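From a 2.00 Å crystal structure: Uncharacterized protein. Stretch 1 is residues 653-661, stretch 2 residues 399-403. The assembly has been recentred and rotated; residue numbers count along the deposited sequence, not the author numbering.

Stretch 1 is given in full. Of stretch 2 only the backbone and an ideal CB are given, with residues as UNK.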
# COMPACT_ATOMS: atom_id res chain seq x y z
N ALA A 653 -11.92 -22.26 -12.65
CA ALA A 653 -11.46 -21.44 -13.78
C ALA A 653 -11.08 -20.02 -13.34
O ALA A 653 -10.15 -19.43 -13.90
CB ALA A 653 -12.50 -21.39 -14.88
N LEU A 654 -11.78 -19.48 -12.36
CA LEU A 654 -11.37 -18.18 -11.80
C LEU A 654 -9.97 -18.27 -11.22
O LEU A 654 -9.13 -17.40 -11.47
CB LEU A 654 -12.33 -17.72 -10.72
CG LEU A 654 -12.05 -16.31 -10.17
CD1 LEU A 654 -12.60 -15.25 -11.12
CD2 LEU A 654 -12.67 -16.13 -8.78
N PHE A 655 -9.70 -19.32 -10.43
CA PHE A 655 -8.34 -19.45 -9.87
C PHE A 655 -7.27 -19.75 -10.92
O PHE A 655 -6.13 -19.26 -10.81
CB PHE A 655 -8.27 -20.47 -8.73
CG PHE A 655 -8.93 -19.98 -7.47
CD1 PHE A 655 -8.26 -19.14 -6.60
CD2 PHE A 655 -10.23 -20.35 -7.17
CE1 PHE A 655 -8.86 -18.68 -5.44
CE2 PHE A 655 -10.85 -19.88 -6.01
CZ PHE A 655 -10.16 -19.04 -5.14
N ASP A 656 -7.64 -20.55 -11.92
CA ASP A 656 -6.75 -20.83 -13.06
C ASP A 656 -6.36 -19.59 -13.88
O ASP A 656 -5.18 -19.37 -14.13
CB ASP A 656 -7.42 -21.81 -14.02
CG ASP A 656 -7.34 -23.26 -13.56
OD1 ASP A 656 -6.94 -23.54 -12.40
OD2 ASP A 656 -7.70 -24.12 -14.37
N GLU A 657 -7.35 -18.80 -14.29
CA GLU A 657 -7.16 -17.75 -15.30
C GLU A 657 -7.35 -16.30 -14.81
O GLU A 657 -7.16 -15.36 -15.57
CB GLU A 657 -8.08 -18.00 -16.51
CG GLU A 657 -7.83 -19.32 -17.23
CD GLU A 657 -8.67 -19.46 -18.49
OE1 GLU A 657 -9.69 -18.74 -18.62
OE2 GLU A 657 -8.30 -20.27 -19.36
N GLN A 658 -7.72 -16.11 -13.54
CA GLN A 658 -7.90 -14.74 -13.03
C GLN A 658 -7.02 -14.42 -11.82
O GLN A 658 -6.42 -13.35 -11.76
CB GLN A 658 -9.37 -14.47 -12.72
CG GLN A 658 -10.13 -13.81 -13.90
CD GLN A 658 -10.43 -14.76 -15.06
OE1 GLN A 658 -10.71 -15.94 -14.85
NE2 GLN A 658 -10.38 -14.24 -16.28
N VAL A 659 -6.92 -15.37 -10.89
CA VAL A 659 -6.21 -15.16 -9.63
C VAL A 659 -4.71 -15.34 -9.80
O VAL A 659 -4.23 -16.42 -10.19
CB VAL A 659 -6.75 -16.08 -8.52
CG1 VAL A 659 -5.91 -15.94 -7.24
CG2 VAL A 659 -8.22 -15.77 -8.24
N HIS A 660 -3.96 -14.29 -9.48
CA HIS A 660 -2.50 -14.34 -9.58
C HIS A 660 -1.87 -14.96 -8.34
O HIS A 660 -2.57 -15.32 -7.39
CB HIS A 660 -1.89 -12.96 -9.84
CG HIS A 660 -2.21 -12.41 -11.20
ND1 HIS A 660 -3.47 -11.97 -11.55
CD2 HIS A 660 -1.43 -12.23 -12.29
CE1 HIS A 660 -3.44 -11.54 -12.80
NE2 HIS A 660 -2.22 -11.70 -13.28
N ASP A 661 -0.55 -15.11 -8.36
CA ASP A 661 0.15 -15.74 -7.26
C ASP A 661 1.26 -14.79 -6.91
O ASP A 661 2.33 -14.80 -7.53
CB ASP A 661 0.70 -17.11 -7.70
CG ASP A 661 1.30 -17.91 -6.54
OD1 ASP A 661 1.81 -17.30 -5.58
OD2 ASP A 661 1.28 -19.15 -6.60
N UNK A 399 -10.29 -6.79 -20.12
CA UNK A 399 -11.66 -7.08 -19.67
C UNK A 399 -11.80 -8.46 -18.99
O UNK A 399 -12.89 -8.82 -18.52
CB UNK A 399 -12.61 -7.00 -20.86
N UNK A 400 -10.70 -9.22 -18.92
CA UNK A 400 -10.71 -10.51 -18.22
C UNK A 400 -9.93 -10.45 -16.92
O UNK A 400 -9.82 -11.44 -16.19
CB UNK A 400 -10.13 -11.61 -19.12
N UNK A 401 -9.40 -9.27 -16.63
CA UNK A 401 -8.54 -9.04 -15.47
C UNK A 401 -9.41 -8.94 -14.23
O UNK A 401 -10.34 -8.11 -14.18
CB UNK A 401 -7.69 -7.78 -15.65
N UNK A 402 -9.13 -9.76 -13.21
CA UNK A 402 -9.99 -9.84 -12.03
C UNK A 402 -10.21 -8.46 -11.38
O UNK A 402 -11.34 -8.10 -10.97
CB UNK A 402 -9.38 -10.80 -11.01
N UNK A 403 -9.15 -7.67 -11.34
CA UNK A 403 -9.18 -6.35 -10.70
C UNK A 403 -10.21 -5.39 -11.31
O UNK A 403 -10.48 -4.34 -10.74
CB UNK A 403 -7.79 -5.71 -10.78

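Stretch 1 brings the last turn of a helix that begins earlier in the chain, 653-657, up to stretch 2 and then leaves helical geometry at Gln-658, whose CA lies 5.4 Å from the CA of position 402, the closest pair of CA atoms across the two stretches. The contact is small, burying 263 Å² in all, and it is centred on Gln-658.

At position 399 the backbone is in a 3-10 segment, with phi/psi of -73/-2°, and the ideal CB has no atom of stretch 1 within 5.5 Å. Nothing here selects a side chain, and polar, charged or small residues would all serve. The deposited residue is Glu-399, which makes no contact with stretch 1.

Position 400 ends the 3-10 segment. Its CA-to-CB bond points sideways, and its ideal CB is 3.9 Å from Gln-658 NE2. The main attraction, however, belongs to the backbone: the carbonyl oxygen of position 400 accepts a hydrogen bond from Gln-658 NE2 at 2.9 Å, with an N-H...O angle of 166°, close to linear. Because any residue supplies that acceptor, the side chain is weakly constrained by it; the amide lies beside the CB, while space opens beyond. A small residue, a long polar one or an aromatic could be placed here. The residue is Phe-400, with chi1 in the m well. Its CB stays near the amide, 3.9 Å from Gln-658 NE2, while its ring leads away from stretch 1.

At position 401 the chain has become extended (-78/125°) and CA-to-CB points away from stretch 1, with nothing within 5.5 Å of the ideal CB. A short side chain would not reach across, whereas a longer, flexible one could bend back towards the imidazole of His-660. Leu-401 does so: its CD1 comes to 4.5 Å from His-660 CE1, at the edge of the ring and near its plane, a loose contact made with chi1 between wells at -139°.

Position 402 faces stretch 1 most directly. CA-to-CB points toward it, and the ideal CB is 4.0 Å from Gln-658 O and 5.5 Å from Leu-654 CD1. The carbonyl of Gln-658 lies beside the CB, so a small hydroxyl residue could also be placed, but the methyl groups of Leu-654 and Val-659 beyond it favour an aliphatic end, as in a branched aliphatic residue or methionine. Leu-402, in the t, p rotamer, fits this surface by splitting its methyls: CD1 lies 4.1 Å from Leu-654 CD1, and CD2 packs 3.8 Å from Val-659 CG2. The nearby carbonyl is not left without a partner, since a water accepts from Leu-402 N at 2.8 Å and donates to Gln-658 O at 2.7 Å, bridging the two backbones.

By position 403 the CB is again out of reach of stretch 1, and small or polar residues would suit as well as larger ones. Ser-403 occupies it, with chi1 in the p well and no contact across the gap.

Stretch 2 399-403: EFLLS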
# COMPACT_ATOMS: atom_id res chain seq x y z
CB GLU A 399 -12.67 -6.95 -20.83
CG GLU A 399 -12.66 -8.08 -21.86
CD GLU A 399 -11.70 -7.83 -23.01
OE1 GLU A 399 -10.65 -7.15 -22.82
OE2 GLU A 399 -11.99 -8.32 -24.12
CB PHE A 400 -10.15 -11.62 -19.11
CG PHE A 400 -10.96 -11.86 -20.36
CD1 PHE A 400 -12.14 -12.60 -20.31
CD2 PHE A 400 -10.55 -11.32 -21.58
CE1 PHE A 400 -12.89 -12.81 -21.46
CE2 PHE A 400 -11.29 -11.54 -22.73
CZ PHE A 400 -12.47 -12.29 -22.68
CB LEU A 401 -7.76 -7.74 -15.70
CG LEU A 401 -6.28 -7.50 -15.38
CD1 LEU A 401 -5.39 -8.70 -15.65
CD2 LEU A 401 -5.78 -6.28 -16.17
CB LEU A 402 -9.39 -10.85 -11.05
CG LEU A 402 -10.13 -11.13 -9.74
CD1 LEU A 402 -11.59 -11.47 -9.98
CD2 LEU A 402 -9.45 -12.29 -9.01
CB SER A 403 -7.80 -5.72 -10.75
OG SER A 403 -7.30 -5.75 -12.07
O HOH W 1 -6.69 -11.13 -13.31
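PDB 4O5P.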